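PDB 3FDU: putative enoyl-CoA hydratase/isomerase from Acinetobacter baumannii, which probably acts on acyl-CoA thioesters as a hydratase or isomerase of the crotonase family, its exact reaction and substrate remaining unassigned. Local coordinates for residues A[15-21]-A[52-58]; A[59-65]-A[105-111]. The protein carries 4 engineered substitutions. All coordinates share one frame; numbering follows the deposited sequence.

Contact 1 (A[15-21]-A[52-58]); sequences VLTLAIN and VVVLRGA. Engineered in segment 52-58: Val53 (natural residue Ile).
Strand 15-20 pairs in parallel with strand 52-57, Leu16 facing Val53, Leu18 facing Leu55 and Ile20 facing Gly57, as neighbours inside the main six-stranded sheet of the chain. The two strand axes approach to 4.5 Å and diverge by 21°. Six backbone hydrogen bonds run as a ladder in which each of Leu16, Leu18 and Ile20 donates to the residue before its bridge partner and accepts from the residue after it. The bond from Leu18 N to Val54 O is 2.7 Å and almost straight, whereas the last, from Ala58 N to Ile20 O, is more bent at 147°, where the chain leaves the strand after Gly57.

On one face, Leu55 reaches across to Leu18: CG is anti to the backbone N (chi1 174°), and the second torsion turns CD1 to within 4.0 Å of Leu18 CB. From the same face the Leu18 methyl CD1 meets CG1 of the engineered Val53 at 4.1 Å. Helix 31-46 covers this layer, with Ala40 against Leu18 and Ile37 against Ile20. The other face carries Val15, Thr17, Ala19, Val52, Val54 and Arg56. There the Arg56 chain, extended from CG to NE, reaches over Thr17 and Ala19; its NE lies 3.7 Å from Thr17 CG2, and the Ala19 methyl sits over one face of the guanidinium. Arg56 NH1 also donates to its own neighbour's carbonyl, Gly57 O, at 2.9 Å, with that oxygen close to the guanidinium plane, a bent bond that limits rotation of the group. Tyr189 adds a cation-pi contact.

Strand 15-20, helix 31-46 and strand 52-57 thus form a beta-alpha-beta unit with adjacent parallel strands, part of the core sheet and its helical cover in the crotonase fold.

Contact 2 (A[59-65]-A[105-111]); sequences EHDFTAG and AVKGVAI
Asp61 and Val109 make the side-chain hydrogen bond of this contact, in which the loop 59-65 lies along the turn and short strand that follow strand 102-106. Val109 N donates to the anti lone pair of Asp61 OD1 (3.0 Å, 174°).

Backbone bonds continue from there. Val109 O receives Thr63 N at 3.0 Å and a weaker bond from Phe62 N. Ile111 N returns a bond to Thr63 O at 2.9 Å, so Thr63 is gripped through both its N and its O. Its hydroxyl faces elsewhere, accepting from Gly65 N in an ST turn and pairing with Asn27 O. Gly108, at positive phi, brings its CA to 3.3 Å from His60 O, in a CA-H...O contact.

Among apolar contacts, Phe62 points inward with CG anti to its backbone N (chi1 179°). This places ring atom CD2 4.0 Å from Ala110 CB, which lies at the ring edge, and 4.1 Å from Val106 CG2, which approaches obliquely. Val109 CG2 packs against Ala64 CA at 3.8 Å. The Ile111 side chain packs instead on a carbonyl, its CB 3.5 Å from Ala64 O.

The contact is thus mainly backbone hydrogen bonding, joined by one carboxylate that accepts a main-chain N-H, with the Phe62 ring packed on Val106 and Ala110; an irregular loop is tied to its neighbour without regular strand pairing beyond the one bridge of Thr63 and Ala110.

Contact 1 ends at Ala58 and contact 2 begins at Glu59, so the two follow in series along the chain, with centres about 12 Å apart. They meet through the sheet: strand 52-57 lies beside strand 102-106, where Leu55 O and Ala105 N are 3.2 Å apart, a probable hydrogen bond. The Phe62 ring of contact 2 also packs on contact 1, its CE1 being 3.9 Å from Arg56 CA. Asn27 and Tyr189 bridge both contacts. As in other crotonase-family enzymes, the loop after strand 52-57 and the chain beyond strand 102-106, here 59-65 and 108-111, probably border the acyl-CoA site and its oxyanion hole.

Contact 1 (A[15-21]-A[52-58])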
loop_
_atom_site.group_PDB
_atom_site.type_symbol
_atom_site.label_atom_id
_atom_site.label_comp_id
_atom_site.label_asym_id
_atom_site.label_seq_id
_atom_site.Cartn_x
_atom_site.Cartn_y
_atom_site.Cartn_z
ATOM N N VAL A 15 -0.585 29.428 11.250
ATOM C CA VAL A 15 -1.609 28.473 10.790
ATOM C C VAL A 15 -2.705 29.108 9.927
ATOM O O VAL A 15 -3.475 29.968 10.394
ATOM C CB VAL A 15 -2.300 27.744 11.959
ATOM C CG1 VAL A 15 -3.300 26.761 11.393
ATOM C CG2 VAL A 15 -1.272 26.996 12.866
ATOM N N LEU A 16 -2.764 28.712 8.669
ATOM C CA LEU A 16 -3.806 29.222 7.778
ATOM C C LEU A 16 -4.964 28.226 7.766
ATOM O O LEU A 16 -4.767 27.054 7.407
ATOM C CB LEU A 16 -3.259 29.414 6.368
ATOM C CG LEU A 16 -4.380 29.601 5.329
ATOM C CD1 LEU A 16 -5.283 30.810 5.618
ATOM C CD2 LEU A 16 -3.810 29.727 3.867
ATOM N N THR A 17 -6.148 28.641 8.213
ATOM C CA THR A 17 -7.296 27.724 8.230
ATOM C C THR A 17 -8.200 28.156 7.102
ATOM O O THR A 17 -8.629 29.327 7.049
ATOM C CB THR A 17 -8.085 27.704 9.595
ATOM O OG1 THR A 17 -7.210 27.352 10.673
ATOM C CG2 THR A 17 -9.265 26.673 9.581
ATOM N N LEU A 18 -8.436 27.243 6.160
ATOM C CA LEU A 18 -9.345 27.500 5.042
ATOM C C LEU A 18 -10.624 26.711 5.293
ATOM O O LEU A 18 -10.617 25.480 5.373
ATOM C CB LEU A 18 -8.724 27.099 3.701
ATOM C CG LEU A 18 -7.530 27.978 3.251
ATOM C CD1 LEU A 18 -6.869 27.459 1.999
ATOM C CD2 LEU A 18 -8.036 29.400 3.029
ATOM N N ALA A 19 -11.741 27.406 5.419
ATOM C CA ALA A 19 -12.948 26.688 5.748
ATOM C C ALA A 19 -14.035 26.909 4.718
ATOM O O ALA A 19 -14.462 28.050 4.478
ATOM C CB ALA A 19 -13.430 27.078 7.181
ATOM N N ILE A 20 -14.469 25.806 4.110
ATOM C CA ILE A 20 -15.552 25.828 3.132
ATOM C C ILE A 20 -16.858 26.117 3.870
ATOM O O ILE A 20 -17.212 25.452 4.870
ATOM C CB ILE A 20 -15.605 24.498 2.317
ATOM C CG1 ILE A 20 -14.191 24.224 1.683
ATOM C CG2 ILE A 20 -16.602 24.578 1.236
ATOM C CD1 ILE A 20 -14.056 22.832 0.985
ATOM N N ASN A 21 -17.594 27.094 3.350
ATOM C CA ASN A 21 -18.771 27.582 4.054
ATOM C C ASN A 21 -19.929 27.789 3.069
ATOM O O ASN A 21 -20.246 28.929 2.684
ATOM C CB ASN A 21 -18.403 28.914 4.721
ATOM C CG ASN A 21 -19.438 29.377 5.722
ATOM O OD1 ASN A 21 -20.362 28.648 6.089
ATOM N ND2 ASN A 21 -19.290 30.615 6.154
ATOM N N VAL A 52 1.705 26.305 8.037
ATOM C CA VAL A 52 0.813 25.103 7.878
ATOM C C VAL A 52 -0.573 25.495 7.369
ATOM O O VAL A 52 -1.130 26.527 7.757
ATOM C CB VAL A 52 0.669 24.355 9.178
ATOM C CG1 VAL A 52 -0.286 23.101 9.047
ATOM C CG2 VAL A 52 2.092 23.960 9.764
ATOM N N VAL A 53 -1.122 24.693 6.457
ATOM C CA VAL A 53 -2.480 24.919 6.012
ATOM C C VAL A 53 -3.448 23.846 6.554
ATOM O O VAL A 53 -3.165 22.612 6.512
ATOM C CB VAL A 53 -2.579 24.982 4.449
ATOM C CG1 VAL A 53 -4.054 25.274 4.010
ATOM C CG2 VAL A 53 -1.623 26.068 3.892
ATOM N N VAL A 54 -4.597 24.297 7.036
ATOM C CA VAL A 54 -5.659 23.367 7.436
ATOM C C VAL A 54 -6.813 23.706 6.535
ATOM O O VAL A 54 -7.207 24.876 6.456
ATOM C CB VAL A 54 -6.123 23.576 8.892
ATOM C CG1 VAL A 54 -7.376 22.713 9.207
ATOM C CG2 VAL A 54 -4.984 23.219 9.914
ATOM N N LEU A 55 -7.365 22.691 5.884
ATOM C CA LEU A 55 -8.560 22.812 5.037
ATOM C C LEU A 55 -9.655 21.931 5.631
ATOM O O LEU A 55 -9.411 20.759 5.908
ATOM C CB LEU A 55 -8.233 22.295 3.623
ATOM C CG LEU A 55 -9.377 22.198 2.601
ATOM C CD1 LEU A 55 -9.862 23.563 2.256
ATOM C CD2 LEU A 55 -8.844 21.501 1.335
ATOM N N ARG A 56 -10.856 22.491 5.818
ATOM C CA ARG A 56 -11.963 21.733 6.343
ATOM C C ARG A 56 -13.248 22.428 5.971
ATOM O O ARG A 56 -13.223 23.482 5.350
ATOM C CB ARG A 56 -11.881 21.653 7.867
ATOM C CG ARG A 56 -11.754 23.032 8.534
ATOM C CD ARG A 56 -11.763 22.819 10.046
ATOM N NE ARG A 56 -11.509 24.007 10.842
ATOM C CZ ARG A 56 -12.422 24.918 11.141
ATOM N NH1 ARG A 56 -13.635 24.816 10.626
ATOM N NH2 ARG A 56 -12.111 25.943 11.928
ATOM N N GLY A 57 -14.374 21.839 6.324
ATOM C CA GLY A 57 -15.618 22.606 6.303
ATOM C C GLY A 57 -15.686 23.579 7.490
ATOM O O GLY A 57 -14.987 23.411 8.502
ATOM N N ALA A 58 -16.573 24.554 7.411
ATOM C CA ALA A 58 -16.809 25.488 8.521
ATOM C C ALA A 58 -17.597 24.831 9.658
ATOM O O ALA A 58 -17.429 25.180 10.836
ATOM C CB ALA A 58 -17.567 26.735 7.996
#

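Contact 2 (A[59-65]-A[105-111])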
loop_
_atom_site.group_PDB
_atom_site.type_symbol
_atom_site.label_atom_id
_atom_site.label_comp_id
_atom_site.label_asym_id
_atom_site.label_seq_id
_atom_site.Cartn_x
_atom_site.Cartn_y
_atom_site.Cartn_z
ATOM N N GLU A 59 -18.452 23.861 9.316
ATOM C CA GLU A 59 -19.409 23.338 10.293
ATOM C C GLU A 59 -19.497 21.836 10.272
ATOM O O GLU A 59 -18.473 21.179 10.451
ATOM C CB GLU A 59 -20.780 23.931 10.022
ATOM C CG GLU A 59 -20.999 25.262 10.698
ATOM C CD GLU A 59 -21.569 25.048 12.090
ATOM O OE1 GLU A 59 -21.104 24.097 12.775
ATOM O OE2 GLU A 59 -22.484 25.809 12.497
ATOM N N HIS A 60 -20.688 21.295 10.015
ATOM C CA HIS A 60 -20.922 19.841 10.162
ATOM C C HIS A 60 -20.580 18.916 8.977
ATOM O O HIS A 60 -20.701 17.701 9.120
ATOM C CB HIS A 60 -22.371 19.570 10.555
ATOM C CG HIS A 60 -22.810 20.315 11.784
ATOM N ND1 HIS A 60 -22.233 20.116 13.020
ATOM C CD2 HIS A 60 -23.772 21.257 11.963
ATOM C CE1 HIS A 60 -22.822 20.900 13.913
ATOM N NE2 HIS A 60 -23.752 21.606 13.297
ATOM N N ASP A 61 -20.176 19.493 7.848
ATOM C CA ASP A 61 -19.826 18.729 6.610
ATOM C C ASP A 61 -18.520 19.198 5.981
ATOM O O ASP A 61 -18.148 20.357 6.100
ATOM C CB ASP A 61 -20.934 18.877 5.547
ATOM C CG ASP A 61 -22.243 18.260 6.009
ATOM O OD1 ASP A 61 -22.288 17.022 6.122
ATOM O OD2 ASP A 61 -23.201 19.040 6.264
ATOM N N PHE A 62 -17.824 18.300 5.305
ATOM C CA PHE A 62 -16.638 18.710 4.575
ATOM C C PHE A 62 -17.025 19.154 3.151
ATOM O O PHE A 62 -16.940 20.338 2.794
ATOM C CB PHE A 62 -15.649 17.540 4.519
ATOM C CG PHE A 62 -14.380 17.868 3.764
ATOM C CD1 PHE A 62 -13.802 19.111 3.887
ATOM C CD2 PHE A 62 -13.763 16.903 2.929
ATOM C CE1 PHE A 62 -12.583 19.417 3.228
ATOM C CE2 PHE A 62 -12.534 17.221 2.231
ATOM C CZ PHE A 62 -11.970 18.481 2.394
ATOM N N THR A 63 -17.493 18.213 2.352
ATOM C CA THR A 63 -18.069 18.545 1.022
ATOM C C THR A 63 -18.943 17.443 0.438
ATOM O O THR A 63 -18.616 16.213 0.459
ATOM C CB THR A 63 -16.988 18.991 -0.029
ATOM O OG1 THR A 63 -17.607 19.225 -1.300
ATOM C CG2 THR A 63 -15.984 17.889 -0.231
ATOM N N ALA A 64 -20.097 17.895 -0.063
ATOM C CA ALA A 64 -21.049 17.005 -0.715
ATOM C C ALA A 64 -20.551 16.624 -2.119
ATOM O O ALA A 64 -21.207 15.882 -2.851
ATOM C CB ALA A 64 -22.448 17.703 -0.822
ATOM N N GLY A 65 -19.397 17.136 -2.514
ATOM C CA GLY A 65 -18.894 16.783 -3.876
ATOM C C GLY A 65 -19.202 17.839 -4.942
ATOM O O GLY A 65 -19.561 18.968 -4.627
ATOM N N ALA A 105 -9.473 18.172 7.851
ATOM C CA ALA A 105 -10.289 17.655 8.942
ATOM C C ALA A 105 -11.700 17.391 8.414
ATOM O O ALA A 105 -12.300 18.288 7.867
ATOM C CB ALA A 105 -10.348 18.697 10.136
ATOM N N VAL A 106 -12.230 16.186 8.619
ATOM C CA VAL A 106 -13.502 15.806 7.990
ATOM C C VAL A 106 -14.595 15.559 9.047
ATOM O O VAL A 106 -14.364 14.824 10.002
ATOM C CB VAL A 106 -13.314 14.496 7.149
ATOM C CG1 VAL A 106 -14.631 14.035 6.511
ATOM C CG2 VAL A 106 -12.283 14.753 6.054
ATOM N N LYS A 107 -15.751 16.182 8.861
ATOM C CA LYS A 107 -16.999 15.864 9.578
ATOM C C LYS A 107 -18.059 15.677 8.494
ATOM O O LYS A 107 -17.964 16.280 7.409
ATOM C CB LYS A 107 -17.460 17.040 10.459
ATOM C CG LYS A 107 -16.663 17.278 11.726
ATOM C CD LYS A 107 -17.245 18.436 12.546
ATOM C CE LYS A 107 -16.294 18.723 13.646
ATOM N NZ LYS A 107 -16.766 19.755 14.653
ATOM N N GLY A 108 -19.041 14.832 8.772
ATOM C CA GLY A 108 -20.161 14.651 7.876
ATOM C C GLY A 108 -19.777 14.172 6.461
ATOM O O GLY A 108 -18.869 13.362 6.287
ATOM N N VAL A 109 -20.452 14.694 5.445
ATOM C CA VAL A 109 -20.273 14.159 4.071
ATOM C C VAL A 109 -18.915 14.564 3.484
ATOM O O VAL A 109 -18.458 15.718 3.626
ATOM C CB VAL A 109 -21.441 14.515 3.110
ATOM C CG1 VAL A 109 -22.820 13.892 3.631
ATOM C CG2 VAL A 109 -21.541 16.022 2.891
ATOM N N ALA A 110 -18.294 13.610 2.798
ATOM C CA ALA A 110 -17.057 13.869 2.060
ATOM C C ALA A 110 -17.140 13.011 0.834
ATOM O O ALA A 110 -16.816 11.819 0.894
ATOM C CB ALA A 110 -15.872 13.446 2.895
ATOM N N ILE A 111 -17.566 13.608 -0.276
ATOM C CA ILE A 111 -17.974 12.830 -1.484
ATOM C C ILE A 111 -17.183 13.250 -2.704
ATOM O O ILE A 111 -16.961 14.436 -2.883
ATOM C CB ILE A 111 -19.510 13.026 -1.756
ATOM C CG1 ILE A 111 -20.316 12.346 -0.578
ATOM C CG2 ILE A 111 -19.946 12.327 -3.059
ATOM C CD1 ILE A 111 -21.849 12.651 -0.625
#